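Local atomic coordinates of DNA endonuclease I-CeuI (Chlamydomonas eugametos, PDB entry 2EX5), a protein that makes a staggered, magnesium-dependent cut in a degenerate DNA site of 17-19 base pairs, driving intron homing as a homodimeric LAGLIDADG endonuclease. Residues K7-Q10 with D11-E14; D35-L39 with F40-E44; L53-A56 with G57-E60; Y98-L101 with E102-T106; D124-Q127 with S128-E131. The protein carries 1 engineered substitution. All blocks are in the same frame, centred on the assembly; numbering follows the deposited sequence.

Contact 1 (K7-Q10 with D11-E14); sequences KLPQ and DKLE
L13, in the first turn of helix 10-26, folds back onto L8 in the loop that leads into it, a worked example of how a helix start is tied to the chain before it. The L13 side chain leaves the backbone with CG anti to its carbonyl carbon (chi1 -79°), which turns CG and CD2 toward L8. L13 CB lies 3.7 Å from Q10 O. One bond further on, L13 CG is 3.7 Å from L8 CD1. L13 CD2 presses on the same methyl, 3.4 Å from L8 CD1 and tighter than ordinary carbon contact. CD1 is the branch turned toward the side chain of Q10. L8 CD1 therefore fits against one fork of L13 and also meets the CB of K12, whose side chain runs at about a right angle to that of L8.

Beside this apolar patch, P9 occupies the N-cap position. Its carbonyl oxygen accepts a bond from L13 N (3.2 Å to P9 O), nearly straight and lying in the carbonyl plane, and a weak one from K12 N. The next carbonyl takes up the pattern, E14 N donating to Q10 O at 3.1 Å. The proline ring rests its CG on K12 CG, 3.7 Å away, so the lysine stem is flanked by both loop residues.

L8 also joins its backbone to that of N116 by hydrogen bonding and packs on V91 and A117, which fastens the start of helix 10-26 to loops at the ends of strands 79-90 and 118-123.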
# COMPACT_ATOMS: atom_id res chain seq x y z
N LYS C 7 1.83 -16.53 -13.46
CA LYS C 7 2.73 -16.91 -12.41
C LYS C 7 4.11 -16.39 -12.83
O LYS C 7 4.35 -16.26 -13.99
CB LYS C 7 2.74 -18.43 -12.20
CG LYS C 7 1.50 -18.99 -11.57
CD LYS C 7 1.78 -20.27 -10.80
CE LYS C 7 1.87 -21.50 -11.69
NZ LYS C 7 3.01 -22.38 -11.27
N LEU C 8 4.95 -15.98 -11.87
CA LEU C 8 6.36 -15.69 -12.12
C LEU C 8 7.03 -16.98 -12.64
O LEU C 8 6.87 -18.04 -12.07
CB LEU C 8 6.98 -15.26 -10.77
CG LEU C 8 8.33 -14.62 -10.47
CD1 LEU C 8 9.23 -15.69 -10.20
CD2 LEU C 8 8.88 -13.73 -11.57
N PRO C 9 7.76 -16.91 -13.76
CA PRO C 9 8.10 -18.22 -14.36
C PRO C 9 9.16 -18.97 -13.54
O PRO C 9 9.92 -18.36 -12.79
CB PRO C 9 8.59 -17.85 -15.74
CG PRO C 9 9.22 -16.47 -15.50
CD PRO C 9 8.32 -15.78 -14.52
N GLN C 10 9.18 -20.28 -13.69
CA GLN C 10 9.90 -21.16 -12.78
C GLN C 10 11.39 -21.03 -12.90
O GLN C 10 12.12 -21.34 -11.96
CB GLN C 10 9.42 -22.61 -12.93
CG GLN C 10 8.71 -23.21 -11.66
CD GLN C 10 9.71 -24.00 -10.75
OE1 GLN C 10 10.59 -24.72 -11.26
NE2 GLN C 10 9.59 -23.85 -9.43
N ASP C 11 11.85 -20.51 -14.03
CA ASP C 11 13.28 -20.24 -14.22
C ASP C 11 13.76 -19.11 -13.31
O ASP C 11 14.90 -19.13 -12.80
CB ASP C 11 13.61 -19.92 -15.70
CG ASP C 11 13.58 -18.42 -16.02
OD1 ASP C 11 12.48 -17.87 -16.26
OD2 ASP C 11 14.65 -17.76 -16.04
N LYS C 12 12.87 -18.11 -13.13
CA LYS C 12 13.11 -16.96 -12.23
C LYS C 12 13.04 -17.40 -10.78
O LYS C 12 13.91 -17.06 -10.01
CB LYS C 12 12.12 -15.83 -12.51
CG LYS C 12 12.24 -15.24 -13.86
CD LYS C 12 12.91 -13.92 -13.88
CE LYS C 12 13.18 -13.47 -15.30
NZ LYS C 12 11.93 -13.14 -16.00
N LEU C 13 12.02 -18.18 -10.42
CA LEU C 13 11.95 -18.74 -9.07
C LEU C 13 13.22 -19.46 -8.67
O LEU C 13 13.73 -19.24 -7.58
CB LEU C 13 10.75 -19.68 -8.94
CG LEU C 13 9.35 -19.08 -8.75
CD1 LEU C 13 8.46 -20.18 -8.27
CD2 LEU C 13 9.45 -18.00 -7.68
N GLU C 14 13.73 -20.32 -9.57
CA GLU C 14 14.94 -21.13 -9.30
C GLU C 14 16.17 -20.32 -9.18
O GLU C 14 16.98 -20.50 -8.27
CB GLU C 14 15.14 -22.18 -10.41
CG GLU C 14 15.26 -23.59 -9.73
CD GLU C 14 13.97 -23.96 -9.09
OE1 GLU C 14 12.92 -23.69 -9.74
OE2 GLU C 14 14.00 -24.45 -7.94

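Contact 2 (D35-L39 with F40-E44); sequences DLRKL and FQIDE
F40 and L39, adjacent at the end of helix 29-40, make a CH-pi contact between successive residues: L39 CG stands over the face of the F40 ring, 4.1 Å from its centroid and only 4° off its normal. L39 reaches that face because its CG is anti to the backbone N (chi1 -176°), which runs the side chain alongside the ring.

Apolar side-chain contacts complete this side. L36 CD2 approaches F40 CE2 at 4.2 Å, and I42 sets its CB against the CG of R37, the two chains meeting at about a right angle.

Backbone bonds close the helix as a Schellman motif, made possible by the positive phi of Q41. F40 N donates to L36 O at 3.0 Å, I42 N reaches back to R37 O at 3.2 Å on a lone pair in the carbonyl plane, and Q41 N bonds weakly to K38 O.

Charge plays a smaller part. R37 CD is pressed on E44 CB at 3.3 Å. Yet R37 NE and E44 OE1 remain 5.5 Å apart, and R37 NH1 bonds instead to Y98 OH. The chemistry thus implies a helix end closed by main-chain bonds and apolar cover, with the arginine spent on linking to helix 94-104 and not on a salt bridge to E44.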
# COMPACT_ATOMS: atom_id res chain seq x y z
N ASP C 35 23.14 -9.54 -8.33
CA ASP C 35 22.34 -10.66 -8.84
C ASP C 35 20.84 -10.34 -9.01
O ASP C 35 20.19 -10.71 -9.98
CB ASP C 35 22.50 -11.87 -7.89
CG ASP C 35 23.89 -12.51 -7.95
OD1 ASP C 35 24.70 -12.29 -8.92
OD2 ASP C 35 24.15 -13.26 -6.98
N LEU C 36 20.29 -9.62 -8.04
CA LEU C 36 18.86 -9.24 -8.12
C LEU C 36 18.69 -8.21 -9.21
O LEU C 36 17.74 -8.29 -10.00
CB LEU C 36 18.31 -8.69 -6.77
CG LEU C 36 18.30 -9.79 -5.69
CD1 LEU C 36 18.42 -9.09 -4.31
CD2 LEU C 36 17.10 -10.76 -5.76
N ARG C 37 19.60 -7.23 -9.25
CA ARG C 37 19.51 -6.26 -10.34
C ARG C 37 19.46 -6.98 -11.64
O ARG C 37 18.63 -6.68 -12.49
CB ARG C 37 20.66 -5.27 -10.35
CG ARG C 37 20.30 -4.05 -9.57
CD ARG C 37 21.20 -2.79 -9.78
NE ARG C 37 22.58 -3.07 -10.15
CZ ARG C 37 23.59 -3.33 -9.31
NH1 ARG C 37 23.43 -3.43 -7.97
NH2 ARG C 37 24.79 -3.53 -9.82
N LYS C 38 20.34 -7.94 -11.84
CA LYS C 38 20.38 -8.58 -13.17
C LYS C 38 19.19 -9.56 -13.39
O LYS C 38 18.54 -9.52 -14.46
CB LYS C 38 21.76 -9.25 -13.44
CG LYS C 38 21.90 -10.02 -14.84
CD LYS C 38 23.19 -10.83 -14.84
CE LYS C 38 23.73 -10.98 -16.26
NZ LYS C 38 24.81 -12.02 -16.24
N LEU C 39 18.90 -10.44 -12.41
CA LEU C 39 17.66 -11.29 -12.48
C LEU C 39 16.35 -10.53 -12.88
O LEU C 39 15.58 -10.98 -13.74
CB LEU C 39 17.43 -12.02 -11.13
CG LEU C 39 16.22 -12.99 -11.16
CD1 LEU C 39 16.26 -14.09 -12.24
CD2 LEU C 39 16.16 -13.67 -9.80
N PHE C 40 16.15 -9.36 -12.28
CA PHE C 40 14.95 -8.55 -12.56
C PHE C 40 15.14 -7.34 -13.50
O PHE C 40 14.18 -6.59 -13.78
CB PHE C 40 14.24 -8.17 -11.22
CG PHE C 40 13.78 -9.39 -10.39
CD1 PHE C 40 12.83 -10.25 -10.89
CD2 PHE C 40 14.27 -9.62 -9.12
CE1 PHE C 40 12.41 -11.32 -10.16
CE2 PHE C 40 13.86 -10.69 -8.38
CZ PHE C 40 12.94 -11.55 -8.92
N GLN C 41 16.35 -7.11 -14.01
CA GLN C 41 16.61 -5.95 -14.91
C GLN C 41 16.13 -4.62 -14.32
O GLN C 41 15.27 -3.93 -14.89
CB GLN C 41 15.96 -6.14 -16.30
CG GLN C 41 16.04 -7.50 -16.95
CD GLN C 41 14.87 -7.73 -17.99
OE1 GLN C 41 14.43 -6.77 -18.69
NE2 GLN C 41 14.40 -9.01 -18.10
N ILE C 42 16.76 -4.24 -13.22
CA ILE C 42 16.34 -3.19 -12.34
C ILE C 42 17.35 -2.09 -12.52
O ILE C 42 18.50 -2.37 -12.43
CB ILE C 42 16.42 -3.69 -10.84
CG1 ILE C 42 15.29 -4.67 -10.54
CG2 ILE C 42 16.39 -2.56 -9.87
CD1 ILE C 42 15.40 -5.29 -9.20
N ASP C 43 16.91 -0.84 -12.75
CA ASP C 43 17.84 0.28 -12.79
C ASP C 43 18.51 0.65 -11.42
O ASP C 43 17.82 1.13 -10.48
CB ASP C 43 17.19 1.49 -13.47
CG ASP C 43 16.95 1.27 -14.98
OD1 ASP C 43 16.32 0.27 -15.38
OD2 ASP C 43 17.37 2.13 -15.77
N GLU C 44 19.82 0.40 -11.35
CA GLU C 44 20.69 0.61 -10.18
C GLU C 44 20.55 2.01 -9.58
O GLU C 44 20.39 2.98 -10.33
CB GLU C 44 22.17 0.32 -10.54
CG GLU C 44 22.98 1.42 -11.32
CD GLU C 44 22.22 2.04 -12.51
OE1 GLU C 44 21.75 1.28 -13.42
OE2 GLU C 44 22.09 3.30 -12.51

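Contact 3 (L53-A56 with G57-E60); sequences LFLA and GFLE
L55 and L59 meet on one side of helix 49-62, the helix that carries the LAGLIDADG motif of this family, here read as LAGFLEGE. L55 CD1 touches L59 CD2 at 3.9 Å, and the same methyl lies 4.1 Å from F58 CD2, so a single leucine branch is shared by the residues three and four places further on. It gets there because L55 holds CG anti to its backbone N (chi1 172°), while L59 turns its own CG beside the backbone N, where it also grazes L55 O at 3.3 Å.

Under these side chains run the helical bonds. F58 N donates to F54 O and L59 N to L55 O, the latter nearly along the C=O axis; G57 N reaches L53 O more weakly.

Further out, L55 is fitted between V103 and A100 of helix 94-104 and F136 of helix 126-141, and F58 and L59 rest on strand 79-90. Other residues of the helix face the second subunit: A56 packs on F54 of that subunit, and the F54 ring meets F144 of that subunit. The absence of a side chain at G57 is consistent with the close packing of motif helices known in this family. E60 sends its carboxylate to S145 and S146 of its own chain, just ahead of G61 and E62, which bind magnesium.

The last turn before that site is gripped at one oxygen: A56 O accepts E60 N at 3.1 Å with a nearly straight bond and, more weakly, L59 N at 3.3 Å.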
# COMPACT_ATOMS: atom_id res chain seq x y z
N LEU C 53 12.31 9.27 1.51
CA LEU C 53 11.01 9.80 1.86
C LEU C 53 9.95 9.06 1.07
O LEU C 53 8.89 8.91 1.56
CB LEU C 53 10.90 11.34 1.60
CG LEU C 53 11.08 12.50 2.60
CD1 LEU C 53 11.45 12.15 3.97
CD2 LEU C 53 12.01 13.72 2.10
N PHE C 54 10.23 8.74 -0.19
CA PHE C 54 9.35 7.96 -1.08
C PHE C 54 9.24 6.52 -0.47
O PHE C 54 8.16 5.99 -0.37
CB PHE C 54 9.89 7.92 -2.53
CG PHE C 54 9.05 7.03 -3.51
CD1 PHE C 54 8.04 7.58 -4.28
CD2 PHE C 54 9.27 5.66 -3.60
CE1 PHE C 54 7.26 6.80 -5.18
CE2 PHE C 54 8.50 4.89 -4.44
CZ PHE C 54 7.52 5.46 -5.23
N LEU C 55 10.33 5.92 0.00
CA LEU C 55 10.21 4.63 0.55
C LEU C 55 9.39 4.72 1.86
O LEU C 55 8.64 3.80 2.12
CB LEU C 55 11.57 4.05 0.80
CG LEU C 55 11.79 2.73 1.57
CD1 LEU C 55 11.12 1.56 0.72
CD2 LEU C 55 13.26 2.47 1.86
N ALA C 56 9.52 5.79 2.66
CA ALA C 56 8.74 5.96 3.88
C ALA C 56 7.25 5.85 3.57
O ALA C 56 6.57 5.08 4.22
CB ALA C 56 9.04 7.25 4.63
N GLY C 57 6.77 6.50 2.54
CA GLY C 57 5.35 6.47 2.17
C GLY C 57 4.98 5.08 1.71
O GLY C 57 3.90 4.52 2.00
N PHE C 58 5.90 4.45 1.01
CA PHE C 58 5.60 3.11 0.49
C PHE C 58 5.38 2.09 1.66
O PHE C 58 4.56 1.22 1.56
CB PHE C 58 6.80 2.69 -0.32
CG PHE C 58 6.66 1.39 -0.94
CD1 PHE C 58 5.86 1.23 -2.03
CD2 PHE C 58 7.35 0.29 -0.45
CE1 PHE C 58 5.77 0.04 -2.63
CE2 PHE C 58 7.20 -0.93 -1.03
CZ PHE C 58 6.40 -1.03 -2.10
N LEU C 59 6.23 2.19 2.69
CA LEU C 59 6.24 1.30 3.79
C LEU C 59 5.03 1.51 4.71
O LEU C 59 4.54 0.53 5.33
CB LEU C 59 7.51 1.55 4.63
CG LEU C 59 8.92 1.20 4.13
CD1 LEU C 59 9.85 1.32 5.40
CD2 LEU C 59 8.92 -0.18 3.50
N GLU C 60 4.59 2.77 4.84
CA GLU C 60 3.32 3.09 5.49
C GLU C 60 2.19 2.31 4.82
O GLU C 60 1.32 1.85 5.48
CB GLU C 60 3.05 4.59 5.51
CG GLU C 60 1.71 5.06 5.98
CD GLU C 60 1.63 5.18 7.48
OE1 GLU C 60 0.50 5.56 7.94
OE2 GLU C 60 2.68 4.86 8.16

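Contact 4 (Y98-L101 with E102-T106); sequences YLAL and EVFKT
F104 is joined twice to A100, one turn earlier in helix 94-104: its N donates to A100 O at 2.6 Å, nearly linear at 169°, and its ring brings CE1 to within 3.8 Å of A100 CB. The neighbouring carbonyls are satisfied in the same way. Y98 O accepts E102 N and L99 O accepts V103 N, each at 2.8 Å, while L101 O takes K105 N at a more bent 132°, the last such bond before K105 turns to positive phi.

Side-chain acceptors follow. E102, with CG anti to its N and a bend at chi2, runs alongside Y98. Its OE1 forms a salt bridge with K105 NZ, modelled rather short at 2.5 Å, and OE2 lies 3.4 Å from Y98 CE2, the carboxylate plane turned 79° from the ring. Y98 OH has R37 NH1 of helix 29-40 as its hydrogen-bonding partner. On another side of the helix, L99 CD2 and V103 CG1 pack at 4.2 Å.

Putting an alanine in place of F104 would probably open a gap beside A100 and take away one aromatic neighbour from each of F85 and F136.

In chain order, helix 94-104 is the middle helix of the alpha-beta-beta-alpha-beta-beta-alpha core characteristic of LAGLIDADG endonucleases, lying against the motif helix 49-62 and strand 118-123.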
# COMPACT_ATOMS: atom_id res chain seq x y z
N TYR C 98 13.84 -3.45 -4.02
CA TYR C 98 15.30 -3.27 -4.23
C TYR C 98 15.78 -1.97 -3.55
O TYR C 98 16.74 -1.95 -2.76
CB TYR C 98 15.64 -3.32 -5.73
CG TYR C 98 17.10 -3.21 -5.97
CD1 TYR C 98 17.90 -4.33 -5.92
CD2 TYR C 98 17.71 -1.97 -6.18
CE1 TYR C 98 19.30 -4.24 -6.05
CE2 TYR C 98 19.10 -1.87 -6.34
CZ TYR C 98 19.86 -3.03 -6.29
OH TYR C 98 21.20 -2.97 -6.39
N LEU C 99 15.04 -0.92 -3.74
CA LEU C 99 15.30 0.31 -2.97
C LEU C 99 15.35 0.05 -1.46
O LEU C 99 16.34 0.42 -0.82
CB LEU C 99 14.28 1.39 -3.30
CG LEU C 99 14.46 2.90 -3.32
CD1 LEU C 99 13.18 3.55 -2.74
CD2 LEU C 99 15.84 3.47 -2.71
N ALA C 100 14.30 -0.58 -0.85
CA ALA C 100 14.42 -0.93 0.61
C ALA C 100 15.72 -1.67 1.00
O ALA C 100 16.39 -1.32 1.98
CB ALA C 100 13.22 -1.76 1.06
N LEU C 101 16.03 -2.73 0.26
CA LEU C 101 17.28 -3.54 0.44
C LEU C 101 18.50 -2.63 0.44
O LEU C 101 19.37 -2.61 1.35
CB LEU C 101 17.33 -4.50 -0.74
CG LEU C 101 17.59 -6.01 -0.63
CD1 LEU C 101 16.86 -6.70 0.58
CD2 LEU C 101 17.31 -6.70 -1.94
N GLU C 102 18.50 -1.77 -0.58
CA GLU C 102 19.57 -0.79 -0.77
C GLU C 102 19.62 0.18 0.42
O GLU C 102 20.70 0.38 0.96
CB GLU C 102 19.46 -0.16 -2.16
CG GLU C 102 20.62 0.67 -2.52
CD GLU C 102 21.69 -0.04 -3.28
OE1 GLU C 102 22.77 -0.25 -2.71
OE2 GLU C 102 21.48 -0.40 -4.42
N VAL C 103 18.47 0.70 0.91
CA VAL C 103 18.53 1.52 2.13
C VAL C 103 18.75 0.82 3.45
O VAL C 103 19.42 1.40 4.33
CB VAL C 103 17.40 2.67 2.28
CG1 VAL C 103 16.31 2.53 1.37
CG2 VAL C 103 17.00 2.92 3.71
N PHE C 104 18.20 -0.39 3.65
CA PHE C 104 18.57 -1.01 4.91
C PHE C 104 19.94 -1.67 4.88
O PHE C 104 20.43 -1.99 5.93
CB PHE C 104 17.49 -2.00 5.47
CG PHE C 104 16.10 -1.41 5.58
CD1 PHE C 104 15.11 -1.83 4.70
CD2 PHE C 104 15.79 -0.44 6.52
CE1 PHE C 104 13.80 -1.31 4.79
CE2 PHE C 104 14.44 0.09 6.62
CZ PHE C 104 13.46 -0.41 5.76
N LYS C 105 20.51 -1.96 3.72
CA LYS C 105 21.79 -2.75 3.68
C LYS C 105 21.73 -4.21 4.18
O LYS C 105 22.78 -4.80 4.48
CB LYS C 105 22.97 -1.98 4.35
CG LYS C 105 23.48 -0.77 3.54
CD LYS C 105 23.32 -1.03 2.05
CE LYS C 105 23.93 0.13 1.11
NZ LYS C 105 23.64 -0.15 -0.40
N THR C 106 20.52 -4.80 4.25
CA THR C 106 20.27 -6.14 4.80
C THR C 106 18.79 -6.47 4.38
O THR C 106 18.09 -5.60 3.84
CB THR C 106 20.55 -6.24 6.31
OG1 THR C 106 20.73 -7.62 6.70
CG2 THR C 106 19.41 -5.57 7.17

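Contact 5 (D124-Q127 with S128-E131); sequences DNRQ and SLEE. With nucleotides of chain A.
The start of helix 126-141, where N125 O accepts L129 N, points at a DNA phosphate: N125 is the N-cap residue, and R126 N donates to OP2 of DA5 of chain A at 3.2 Å, with an N-H...O angle of 141°. The positive end of the helix dipole probably adds to the attraction. The side chain of R126, a DNA-interacting residue, has its CG beside the backbone N (chi1 -83°) and runs past this phosphate, with CD 3.7 Å from the same OP2. The edge of its guanidinium turns toward the next phosphate, R126 NH2 lying near OP2 of DT4 of chain A at 3.7 Å.

Within the helix the turn continues through E130 N to R126 O, at 172°, and E131 N to Q127 O at 2.7 Å, where the winding widens to a pi-type turn. L129 lays CD2 against D124 O at 3.7 Å and also packs on P83 and F85, tying the loop before the helix to the sheet.

D124 faces the bases: OD2 stands 3.7 Å from C8 of DA6 of chain A. Replacing D124 by an alanine would probably leave the C8 edge of DA6 without its carboxylate neighbour and take a negative charge from near the calcium.

A helix N terminus directed at a phosphate is a recurrent way of binding DNA backbones, and here it opens the final helix of the LAGLIDADG core, beside the bound DNA and a calcium ion.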
# COMPACT_ATOMS: atom_id res chain seq x y z
N ASP C 124 14.29 -10.11 10.04
CA ASP C 124 14.00 -10.71 11.36
C ASP C 124 15.16 -10.66 12.36
O ASP C 124 14.96 -10.82 13.57
CB ASP C 124 13.53 -12.17 11.19
CG ASP C 124 14.58 -13.07 10.53
OD1 ASP C 124 15.68 -13.28 11.07
OD2 ASP C 124 14.26 -13.67 9.49
N ASN C 125 16.38 -10.40 11.89
CA ASN C 125 17.52 -10.31 12.77
C ASN C 125 17.29 -9.13 13.68
O ASN C 125 17.00 -8.04 13.24
CB ASN C 125 18.83 -10.13 11.99
CG ASN C 125 20.01 -9.88 12.92
OD1 ASN C 125 20.70 -10.78 13.29
ND2 ASN C 125 20.23 -8.65 13.31
N ARG C 126 17.38 -9.35 14.98
CA ARG C 126 16.94 -8.34 15.92
C ARG C 126 17.89 -7.16 15.94
O ARG C 126 17.39 -6.07 16.19
CB ARG C 126 16.70 -8.93 17.31
CG ARG C 126 15.27 -9.58 17.40
CD ARG C 126 15.17 -10.60 18.47
NE ARG C 126 15.94 -10.16 19.62
CZ ARG C 126 16.17 -10.91 20.68
NH1 ARG C 126 16.98 -10.49 21.65
NH2 ARG C 126 15.59 -12.09 20.76
N GLN C 127 19.19 -7.33 15.62
CA GLN C 127 20.11 -6.15 15.62
C GLN C 127 19.75 -5.29 14.45
O GLN C 127 19.63 -4.09 14.59
CB GLN C 127 21.60 -6.44 15.35
CG GLN C 127 22.41 -7.50 16.03
CD GLN C 127 23.92 -7.43 15.50
OE1 GLN C 127 24.85 -7.36 16.30
NE2 GLN C 127 24.12 -7.41 14.12
N SER C 128 19.64 -5.87 13.27
CA SER C 128 19.13 -5.15 12.08
C SER C 128 17.83 -4.33 12.32
O SER C 128 17.65 -3.27 11.81
CB SER C 128 18.83 -6.12 10.98
OG SER C 128 19.90 -6.96 10.72
N LEU C 129 16.89 -4.94 13.01
CA LEU C 129 15.58 -4.37 13.26
C LEU C 129 15.78 -3.13 14.13
O LEU C 129 15.26 -2.04 13.89
CB LEU C 129 14.75 -5.50 13.98
CG LEU C 129 13.55 -6.24 13.38
CD1 LEU C 129 13.25 -6.06 11.87
CD2 LEU C 129 13.21 -7.58 13.97
N GLU C 130 16.57 -3.28 15.17
CA GLU C 130 17.03 -2.15 15.98
C GLU C 130 17.95 -1.08 15.40
O GLU C 130 17.85 0.12 15.74
CB GLU C 130 17.86 -2.79 17.04
CG GLU C 130 17.24 -2.69 18.29
CD GLU C 130 18.17 -3.23 19.31
OE1 GLU C 130 18.12 -4.49 19.53
OE2 GLU C 130 18.94 -2.35 19.84
N GLU C 131 18.91 -1.50 14.59
CA GLU C 131 19.97 -0.55 14.11
C GLU C 131 19.58 0.05 12.78
O GLU C 131 19.97 1.17 12.39
CB GLU C 131 21.33 -1.28 14.05
CG GLU C 131 21.71 -1.86 15.42
CD GLU C 131 23.06 -2.56 15.46
OE1 GLU C 131 23.63 -2.95 14.41
OE2 GLU C 131 23.55 -2.73 16.60
P DA A 5 18.35 -13.07 16.04
OP1 DA A 5 19.35 -12.41 16.91
OP2 DA A 5 17.03 -12.43 15.84
O5' DA A 5 19.03 -13.52 14.65
C5' DA A 5 20.05 -14.45 14.83
C4' DA A 5 20.26 -15.27 13.58
O4' DA A 5 19.53 -16.49 13.83
C3' DA A 5 19.79 -14.77 12.21
O3' DA A 5 20.69 -15.19 11.19
C2' DA A 5 18.45 -15.49 11.98
C1' DA A 5 18.66 -16.80 12.72
N9 DA A 5 17.51 -17.43 13.37
C8 DA A 5 16.76 -16.93 14.41
N7 DA A 5 15.87 -17.82 14.84
C5 DA A 5 16.05 -18.95 14.07
C6 DA A 5 15.34 -20.19 14.01
N6 DA A 5 14.30 -20.52 14.82
N1 DA A 5 15.82 -21.06 13.13
C2 DA A 5 16.83 -20.72 12.29
N3 DA A 5 17.54 -19.59 12.21
C4 DA A 5 17.10 -18.73 13.14
P DT A 4 17.53 -15.09 22.30
OP1 DT A 4 18.26 -13.94 22.82
OP2 DT A 4 16.08 -15.30 22.46
O5' DT A 4 17.73 -15.10 20.72
C5' DT A 4 19.04 -15.07 20.18
C4' DT A 4 18.94 -15.45 18.74
O4' DT A 4 18.90 -16.90 18.60
C3' DT A 4 17.72 -14.87 18.03
O3' DT A 4 17.96 -14.51 16.67
C2' DT A 4 16.87 -16.13 17.91
C1' DT A 4 17.97 -17.13 17.60
N1 DT A 4 17.44 -18.48 17.64
C2 DT A 4 17.92 -19.42 16.71
O2 DT A 4 18.74 -19.26 15.85
N3 DT A 4 17.36 -20.65 16.74
C4 DT A 4 16.39 -21.04 17.61
O4 DT A 4 16.03 -22.22 17.56
C5 DT A 4 15.91 -20.04 18.58
C7 DT A 4 15.01 -20.54 19.73
C6 DT A 4 16.45 -18.80 18.56
P DA A 6 20.46 -15.05 9.59
OP1 DA A 6 21.84 -15.20 9.03
OP2 DA A 6 19.68 -13.79 9.43
O5' DA A 6 19.72 -16.21 8.83
C5' DA A 6 20.17 -17.52 8.79
C4' DA A 6 18.87 -18.21 8.42
O4' DA A 6 17.90 -18.07 9.50
C3' DA A 6 18.15 -17.62 7.19
O3' DA A 6 18.17 -18.59 6.14
C2' DA A 6 16.71 -17.36 7.68
C1' DA A 6 16.62 -18.39 8.83
N9 DA A 6 15.51 -18.23 9.83
C8 DA A 6 15.31 -17.02 10.56
N7 DA A 6 14.31 -17.03 11.44
C5 DA A 6 13.89 -18.41 11.32
C6 DA A 6 12.86 -19.09 12.04
N6 DA A 6 12.14 -18.49 12.99
N1 DA A 6 12.66 -20.38 11.72
C2 DA A 6 13.42 -20.96 10.74
N3 DA A 6 14.41 -20.44 10.00
C4 DA A 6 14.59 -19.13 10.34

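How the contacts relate
Contacts 1 to 5 come in series along the chain, each on a different helix. Contact 1 adjoins contact 2, 15 Å between centres, where K12 CD packs on L39 CD1 at 3.7 Å. The centre of contact 4 is 13 Å from those of contacts 2 and 3 and 14 Å from that of contact 5, and it touches all three. Contacts 3, 4 and 5 belong to the three helices of the LAGLIDADG core, packed against its four-stranded sheet. Contacts 1 and 5, 30 Å apart, lie on opposite sides of the chain's centre, so the set runs from the N-terminal helices across the subunit to the last core helix, where contact 5 meets the DNA.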